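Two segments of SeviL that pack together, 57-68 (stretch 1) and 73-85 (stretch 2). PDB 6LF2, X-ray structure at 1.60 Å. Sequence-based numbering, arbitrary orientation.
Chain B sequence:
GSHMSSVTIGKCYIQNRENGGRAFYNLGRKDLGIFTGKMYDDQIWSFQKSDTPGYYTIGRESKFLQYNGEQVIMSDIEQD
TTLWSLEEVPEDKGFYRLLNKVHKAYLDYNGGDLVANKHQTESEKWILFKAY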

ATOM      1  N   THR B  57      -8.246  17.315   0.030  1.00 12.16           N
ATOM      2  CA  THR B  57      -7.878  17.291  -1.378  1.00  9.92           C
ATOM      3  C   THR B  57      -6.720  16.314  -1.591  1.00 13.67           C
ATOM      4  O   THR B  57      -6.000  15.942  -0.654  1.00 13.58           O
ATOM      5  CB  THR B  57      -7.516  18.691  -1.901  1.00 16.43           C
ATOM      6  OG1 THR B  57      -6.501  19.277  -1.079  1.00 14.66           O
ATOM      7  CG2 THR B  57      -8.744  19.603  -1.892  1.00 16.88           C
ATOM      8  N   ILE B  58      -6.575  15.890  -2.845  1.00 11.54           N
ATOM      9  CA  ILE B  58      -5.640  14.843  -3.267  1.00 12.70           C
ATOM     10  C   ILE B  58      -4.830  15.400  -4.438  1.00 14.53           C
ATOM     11  O   ILE B  58      -5.368  15.580  -5.539  1.00 14.02           O
ATOM     12  CB  ILE B  58      -6.383  13.558  -3.665  1.00 14.44           C
ATOM     13  CG1 ILE B  58      -7.172  13.025  -2.466  1.00 19.84           C
ATOM     14  CG2 ILE B  58      -5.403  12.503  -4.186  1.00 11.63           C
ATOM     15  CD1 ILE B  58      -8.137  11.888  -2.805  1.00 18.16           C
ATOM     16  N   GLY B  59      -3.546  15.670  -4.212  1.00 13.04           N
ATOM     17  CA  GLY B  59      -2.748  16.446  -5.145  1.00 11.96           C
ATOM     18  C   GLY B  59      -1.551  15.704  -5.707  1.00 13.07           C
ATOM     19  O   GLY B  59      -0.953  14.860  -5.040  1.00 11.98           O
ATOM     20  N   ARG B  60      -1.204  16.040  -6.948  1.00 11.20           N
ATOM     21  CA  ARG B  60       0.058  15.646  -7.568  1.00 13.39           C
ATOM     22  C   ARG B  60       0.436  16.707  -8.591  1.00 15.23           C
ATOM     23  O   ARG B  60      -0.434  17.237  -9.283  1.00 14.17           O
ATOM     24  CB  ARG B  60      -0.029  14.276  -8.259  1.00 15.20           C
ATOM     25  CG  ARG B  60       0.460  13.116  -7.413  1.00 13.96           C
ATOM     26  CD  ARG B  60       0.682  11.865  -8.253  1.00 11.83           C
ATOM     27  NE  ARG B  60       1.633  12.049  -9.354  1.00 12.77           N
ATOM     28  CZ  ARG B  60       2.952  12.178  -9.208  1.00 13.11           C
ATOM     29  NH1 ARG B  60       3.503  12.171  -8.005  1.00 13.99           N
ATOM     30  NH2 ARG B  60       3.714  12.339 -10.280  1.00 13.29           N
ATOM     31  N   GLU B  61       1.734  17.010  -8.686  1.00 16.33           N
ATOM     32  CA  GLU B  61       2.245  17.902  -9.727  1.00 17.70           C
ATOM     33  C   GLU B  61       1.523  19.250  -9.718  1.00 15.70           C
ATOM     34  O   GLU B  61       1.193  19.796 -10.770  1.00 16.86           O
ATOM     35  CB  GLU B  61       2.145  17.251 -11.107  1.00 18.58           C
ATOM     36  CG  GLU B  61       3.037  16.028 -11.304  1.00 19.29           C
ATOM     37  CD  GLU B  61       4.460  16.400 -11.718  1.00 29.25           C
ATOM     38  OE1 GLU B  61       4.846  17.576 -11.537  1.00 26.35           O
ATOM     39  OE2 GLU B  61       5.191  15.522 -12.229  1.00 26.04           O
ATOM     40  N   SER B  62       1.274  19.781  -8.523  1.00 15.01           N
ATOM     41  CA  SER B  62       0.619  21.069  -8.308  1.00 15.32           C
ATOM     42  C   SER B  62      -0.819  21.096  -8.806  1.00 17.69           C
ATOM     43  O   SER B  62      -1.401  22.188  -8.935  1.00 18.23           O
ATOM     44  CB  SER B  62       1.408  22.213  -8.957  1.00 18.27           C
ATOM     45  OG  SER B  62       2.684  22.357  -8.350  1.00 24.46           O
ATOM     46  N   LYS B  63      -1.412  19.934  -9.083  1.00 15.18           N
ATOM     47  CA  LYS B  63      -2.809  19.828  -9.479  1.00 15.38           C
ATOM     48  C   LYS B  63      -3.588  19.038  -8.430  1.00 14.51           C
ATOM     49  O   LYS B  63      -3.022  18.479  -7.489  1.00 13.11           O
ATOM     50  CB  LYS B  63      -2.956  19.164 -10.855  1.00 11.86           C
ATOM     51  CG  LYS B  63      -2.117  19.771 -11.972  1.00 16.85           C
ATOM     52  CD  LYS B  63      -2.431  19.078 -13.287  1.00 15.87           C
ATOM     53  CE  LYS B  63      -1.417  19.389 -14.374  1.00 22.33           C
ATOM     54  NZ  LYS B  63      -1.472  20.806 -14.832  1.00 31.10           N
ATOM     55  N   PHE B  64      -4.906  18.976  -8.620  1.00 13.95           N
ATOM     56  CA  PHE B  64      -5.804  18.394  -7.632  1.00 13.99           C
ATOM     57  C   PHE B  64      -6.752  17.409  -8.293  1.00 11.57           C
ATOM     58  O   PHE B  64      -7.289  17.681  -9.364  1.00 12.69           O
ATOM     59  CB  PHE B  64      -6.606  19.476  -6.921  1.00 12.60           C
ATOM     60  CG  PHE B  64      -5.757  20.543  -6.300  1.00 15.90           C
ATOM     61  CD1 PHE B  64      -5.330  20.433  -4.986  1.00 19.29           C
ATOM     62  CD2 PHE B  64      -5.390  21.666  -7.033  1.00 18.25           C
ATOM     63  CE1 PHE B  64      -4.542  21.422  -4.412  1.00 21.90           C
ATOM     64  CE2 PHE B  64      -4.608  22.654  -6.468  1.00 16.16           C
ATOM     65  CZ  PHE B  64      -4.179  22.532  -5.158  1.00 19.08           C
ATOM     66  N   LEU B  65      -6.965  16.265  -7.640  1.00 13.86           N
ATOM     67  CA  LEU B  65      -7.921  15.287  -8.146  1.00 12.00           C
ATOM     68  C   LEU B  65      -9.349  15.825  -8.077  1.00  9.72           C
ATOM     69  O   LEU B  65      -9.815  16.268  -7.023  1.00 14.44           O
ATOM     70  CB  LEU B  65      -7.820  13.991  -7.348  1.00 10.30           C
ATOM     71  CG  LEU B  65      -8.563  12.796  -7.958  1.00 13.55           C
ATOM     72  CD1 LEU B  65      -7.916  12.359  -9.232  1.00 12.49           C
ATOM     73  CD2 LEU B  65      -8.627  11.626  -6.966  1.00 16.30           C
ATOM     74  N   GLN B  66     -10.052  15.747  -9.194  1.00 11.19           N
ATOM     75  CA  GLN B  66     -11.336  16.405  -9.364  1.00 13.25           C
ATOM     76  C   GLN B  66     -12.323  15.451 -10.014  1.00 13.22           C
ATOM     77  O   GLN B  66     -11.951  14.635 -10.856  1.00 12.47           O
ATOM     78  CB  GLN B  66     -11.186  17.658 -10.240  1.00 11.60           C
ATOM     79  CG  GLN B  66     -12.469  18.441 -10.485  1.00 15.87           C
ATOM     80  CD  GLN B  66     -12.255  19.580 -11.463  1.00 21.40           C
ATOM     81  OE1 GLN B  66     -11.497  19.446 -12.433  1.00 17.31           O
ATOM     82  NE2 GLN B  66     -12.907  20.715 -11.211  1.00 27.22           N
ATOM     83  N   TYR B  67     -13.595  15.566  -9.634  1.00 11.46           N
ATOM     84  CA  TYR B  67     -14.674  14.953 -10.397  1.00 12.67           C
ATOM     85  C   TYR B  67     -15.627  16.051 -10.838  1.00 13.30           C
ATOM     86  O   TYR B  67     -16.106  16.819 -10.002  1.00 13.10           O
ATOM     87  CB  TYR B  67     -15.419  13.904  -9.575  1.00 13.62           C
ATOM     88  CG  TYR B  67     -16.459  13.170 -10.384  1.00 13.79           C
ATOM     89  CD1 TYR B  67     -16.113  12.542 -11.562  1.00 14.24           C
ATOM     90  CD2 TYR B  67     -17.781  13.106  -9.965  1.00 17.74           C
ATOM     91  CE1 TYR B  67     -17.042  11.866 -12.312  1.00 15.67           C
ATOM     92  CE2 TYR B  67     -18.723  12.429 -10.707  1.00 15.74           C
ATOM     93  CZ  TYR B  67     -18.348  11.813 -11.876  1.00 15.87           C
ATOM     94  OH  TYR B  67     -19.279  11.134 -12.619  1.00 26.05           O
ATOM     95  N   ASN B  68     -15.891  16.134 -12.142  1.00 12.62           N
ATOM     96  CA  ASN B  68     -16.671  17.239 -12.691  1.00 18.76           C
ATOM     97  C   ASN B  68     -18.092  16.835 -13.062  1.00 20.47           C
ATOM     98  O   ASN B  68     -18.768  17.580 -13.780  1.00 24.20           O
ATOM     99  CB  ASN B  68     -15.964  17.843 -13.909  1.00 19.42           C
ATOM    100  CG  ASN B  68     -15.854  16.876 -15.068  1.00 19.05           C
ATOM    101  OD1 ASN B  68     -16.505  15.832 -15.096  1.00 19.38           O
ATOM    102  ND2 ASN B  68     -15.019  17.225 -16.045  1.00 24.46           N
TER
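Stretch 2 73-85: IMSDIEQDTTLWS

Stretch 2 pairs with stretch 1 as an antiparallel β strand and then folds back across it through a 3-10 segment, held by backbone hydrogen bonds, a salt bridge and an indole; the contact buries 1129 Å², both sides summed. Strand 73-75 runs at 135° to strand 63-67, with a closest axis approach of 4.3 Å. Its register is fixed by two hydrogen-bonded pairs: Ser-75 N to Phe-64 O (2.7 Å) with Phe-64 N to Ser-75 O (2.8 Å), and Ile-73 N to Gln-66 O (2.9 Å) with Gln-66 N to Ile-73 O (2.8 Å). Between them Met-74 faces Leu-65 (CA to CA 4.7 Å), and Met-74 SD lies 3.9 Å from Leu-65 CD1. Past the strand, chi1 m directs the carboxylate of Asp-76 back, and OD1 forms a salt bridge with Lys-63 NZ at 2.6 Å. The chain then passes the Phe-64 ring, where Glu-78 CB sits 4.1 Å from the ring centroid and 10° off its normal, a CH-π contact. In the 3-10 segment 80-82, Thr-81 OG1 accepts from Gln-66 NE2 (2.8 Å) and Thr-81 O from Tyr-67 N (3.3 Å). Finally Trp-84 points toward stretch 1; its NE1 donates to Leu-65 O at 3.0 Å and 171°, while CZ2 packs 4.1 Å from Leu-65 CG.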

ATOM      1  N   ILE B  73     -10.556  13.907 -13.307  1.00 12.48           N
ATOM      2  CA  ILE B  73      -9.474  14.613 -13.981  1.00 10.57           C
ATOM      3  C   ILE B  73      -8.639  15.318 -12.922  1.00 13.21           C
ATOM      4  O   ILE B  73      -9.023  15.403 -11.753  1.00 16.05           O
ATOM      5  CB  ILE B  73     -10.006  15.637 -15.014  1.00 12.79           C
ATOM      6  CG1 ILE B  73     -10.936  16.625 -14.322  1.00 16.28           C
ATOM      7  CG2 ILE B  73     -10.749  14.938 -16.152  1.00 13.81           C
ATOM      8  CD1 ILE B  73     -11.418  17.733 -15.239  1.00 21.15           C
ATOM      9  N   MET B  74      -7.487  15.844 -13.343  1.00 12.62           N
ATOM     10  CA  MET B  74      -6.670  16.700 -12.493  1.00 14.40           C
ATOM     11  C   MET B  74      -6.979  18.161 -12.808  1.00 10.92           C
ATOM     12  O   MET B  74      -7.007  18.554 -13.979  1.00 19.71           O
ATOM     13  CB  MET B  74      -5.179  16.407 -12.690  1.00 12.26           C
ATOM     14  CG  MET B  74      -4.780  14.960 -12.338  1.00 14.17           C
ATOM     15  SD  MET B  74      -4.976  14.580 -10.588  1.00 15.15           S
ATOM     16  CE  MET B  74      -3.863  15.776  -9.843  1.00 14.86           C
ATOM     17  N   SER B  75      -7.217  18.951 -11.761  1.00 14.70           N
ATOM     18  CA  SER B  75      -7.527  20.371 -11.871  1.00 13.84           C
ATOM     19  C   SER B  75      -6.313  21.212 -11.492  1.00 14.80           C
ATOM     20  O   SER B  75      -5.640  20.929 -10.497  1.00 12.52           O
ATOM     21  CB  SER B  75      -8.708  20.733 -10.962  1.00 15.69           C
ATOM     22  OG  SER B  75      -8.951  22.137 -10.958  1.00 12.73           O
ATOM     23  N   ASP B  76      -6.049  22.273 -12.267  1.00 14.84           N
ATOM     24  CA  ASP B  76      -4.978  23.196 -11.904  1.00 17.99           C
ATOM     25  C   ASP B  76      -5.312  24.013 -10.661  1.00 14.84           C
ATOM     26  O   ASP B  76      -4.393  24.488  -9.981  1.00 19.26           O
ATOM     27  CB  ASP B  76      -4.672  24.133 -13.075  1.00 20.64           C
ATOM     28  CG  ASP B  76      -4.189  23.391 -14.299  1.00 27.97           C
ATOM     29  OD1 ASP B  76      -3.435  22.408 -14.127  1.00 32.04           O
ATOM     30  OD2 ASP B  76      -4.558  23.781 -15.429  1.00 34.37           O
ATOM     31  N   ILE B  77      -6.595  24.168 -10.336  1.00 17.04           N
ATOM     32  CA  ILE B  77      -7.052  25.042  -9.261  1.00 17.83           C
ATOM     33  C   ILE B  77      -7.889  24.228  -8.281  1.00 18.55           C
ATOM     34  O   ILE B  77      -8.662  23.358  -8.689  1.00 18.01           O
ATOM     35  CB  ILE B  77      -7.866  26.231  -9.819  1.00 19.94           C
ATOM     36  CG1 ILE B  77      -6.981  27.130 -10.688  1.00 21.58           C
ATOM     37  CG2 ILE B  77      -8.517  27.044  -8.693  1.00 27.30           C
ATOM     38  CD1 ILE B  77      -7.043  26.816 -12.171  1.00 28.48           C
ATOM     39  N   GLU B  78      -7.731  24.508  -6.988  1.00 14.28           N
ATOM     40  CA  GLU B  78      -8.569  23.872  -5.979  1.00 14.43           C
ATOM     41  C   GLU B  78      -9.974  24.458  -6.068  1.00 20.89           C
ATOM     42  O   GLU B  78     -10.192  25.622  -5.722  1.00 26.54           O
ATOM     43  CB  GLU B  78      -7.970  24.072  -4.589  1.00 18.72           C
ATOM     44  CG  GLU B  78      -8.718  23.344  -3.482  1.00 22.15           C
ATOM     45  CD  GLU B  78      -8.197  23.693  -2.093  1.00 21.71           C
ATOM     46  OE1 GLU B  78      -7.099  24.285  -2.005  1.00 22.09           O
ATOM     47  OE2 GLU B  78      -8.894  23.387  -1.097  1.00 23.87           O
ATOM     48  N   GLN B  79     -10.923  23.662  -6.551  1.00 15.53           N
ATOM     49  CA  GLN B  79     -12.320  24.059  -6.653  1.00 16.20           C
ATOM     50  C   GLN B  79     -13.149  23.212  -5.702  1.00 14.39           C
ATOM     51  O   GLN B  79     -12.664  22.244  -5.113  1.00 13.42           O
ATOM     52  CB  GLN B  79     -12.847  23.896  -8.086  1.00 16.34           C
ATOM     53  CG  GLN B  79     -12.083  24.654  -9.174  1.00 18.73           C
ATOM     54  CD  GLN B  79     -12.322  26.171  -9.162  1.00 23.33           C
ATOM     55  OE1 GLN B  79     -13.141  26.688  -8.392  1.00 24.26           O
ATOM     56  NE2 GLN B  79     -11.606  26.885 -10.027  1.00 22.50           N
ATOM     57  N   ASP B  80     -14.433  23.558  -5.581  1.00 16.28           N
ATOM     58  CA  ASP B  80     -15.283  22.771  -4.698  1.00 14.31           C
ATOM     59  C   ASP B  80     -15.335  21.313  -5.143  1.00 15.15           C
ATOM     60  O   ASP B  80     -15.445  20.414  -4.303  1.00 13.54           O
ATOM     61  CB  ASP B  80     -16.682  23.394  -4.601  1.00 13.33           C
ATOM     62  CG  ASP B  80     -17.381  23.537  -5.948  1.00 16.15           C
ATOM     63  OD1 ASP B  80     -16.819  23.154  -7.000  1.00 15.53           O
ATOM     64  OD2 ASP B  80     -18.524  24.052  -5.942  1.00 16.67           O
ATOM     65  N   THR B  81     -15.186  21.056  -6.444  1.00 12.79           N
ATOM     66  CA  THR B  81     -15.207  19.706  -6.993  1.00 12.39           C
ATOM     67  C   THR B  81     -13.917  18.930  -6.763  1.00 14.51           C
ATOM     68  O   THR B  81     -13.817  17.778  -7.211  1.00 11.90           O
ATOM     69  CB  THR B  81     -15.479  19.764  -8.490  1.00 11.40           C
ATOM     70  OG1 THR B  81     -14.643  20.773  -9.069  1.00 16.74           O
ATOM     71  CG2 THR B  81     -16.946  20.092  -8.755  1.00 11.98           C
ATOM     72  N   THR B  82     -12.929  19.531  -6.105  1.00 13.96           N
ATOM     73  CA  THR B  82     -11.731  18.814  -5.688  1.00 13.26           C
ATOM     74  C   THR B  82     -11.804  18.388  -4.226  1.00 15.21           C
ATOM     75  O   THR B  82     -10.818  17.868  -3.686  1.00 13.39           O
ATOM     76  CB  THR B  82     -10.476  19.669  -5.919  1.00 11.02           C
ATOM     77  OG1 THR B  82     -10.492  20.822  -5.069  1.00 14.15           O
ATOM     78  CG2 THR B  82     -10.351  20.087  -7.371  1.00 12.76           C
ATOM     79  N   LEU B  83     -12.947  18.579  -3.574  1.00 12.02           N
ATOM     80  CA  LEU B  83     -13.119  18.169  -2.187  1.00 11.52           C
ATOM     81  C   LEU B  83     -13.644  16.742  -2.125  1.00 13.53           C
ATOM     82  O   LEU B  83     -14.591  16.390  -2.833  1.00 11.83           O
ATOM     83  CB  LEU B  83     -14.073  19.103  -1.438  1.00 12.86           C
ATOM     84  CG  LEU B  83     -13.642  20.561  -1.338  1.00 14.64           C
ATOM     85  CD1 LEU B  83     -14.733  21.374  -0.658  1.00 12.55           C
ATOM     86  CD2 LEU B  83     -12.355  20.675  -0.567  1.00 14.85           C
ATOM     87  N   TRP B  84     -13.022  15.931  -1.263  1.00 12.57           N
ATOM     88  CA  TRP B  84     -13.390  14.538  -1.048  1.00 10.74           C
ATOM     89  C   TRP B  84     -13.484  14.309   0.446  1.00 10.03           C
ATOM     90  O   TRP B  84     -12.678  14.847   1.208  1.00 11.70           O
ATOM     91  CB  TRP B  84     -12.345  13.575  -1.642  1.00 12.61           C
ATOM     92  CG  TRP B  84     -12.052  13.794  -3.073  1.00 12.28           C
ATOM     93  CD1 TRP B  84     -11.203  14.725  -3.605  1.00 13.76           C
ATOM     94  CD2 TRP B  84     -12.609  13.086  -4.177  1.00  9.02           C
ATOM     95  NE1 TRP B  84     -11.203  14.635  -4.968  1.00 11.17           N
ATOM     96  CE2 TRP B  84     -12.054  13.635  -5.350  1.00 13.71           C
ATOM     97  CE3 TRP B  84     -13.530  12.036  -4.292  1.00 11.37           C
ATOM     98  CZ2 TRP B  84     -12.385  13.172  -6.618  1.00 10.79           C
ATOM     99  CZ3 TRP B  84     -13.846  11.574  -5.548  1.00 10.30           C
ATOM    100  CH2 TRP B  84     -13.278  12.142  -6.697  1.00 14.29           C
ATOM    101  N   SER B  85     -14.460  13.514   0.869  1.00 12.78           N
ATOM    102  CA  SER B  85     -14.501  13.058   2.245  1.00 12.30           C
ATOM    103  C   SER B  85     -14.115  11.587   2.305  1.00  9.66           C
ATOM    104  O   SER B  85     -14.257  10.845   1.327  1.00 12.10           O
ATOM    105  CB  SER B  85     -15.883  13.267   2.876  1.00 16.05           C
ATOM    106  OG  SER B  85     -16.891  12.634   2.113  1.00 15.99           O
TER
HETATM  107  O   HOH W   1      -8.468  16.921  -4.656  1.00 12.58           O
HETATM  108  O   HOH W   2     -11.583  23.075 -11.972  1.00 27.16           O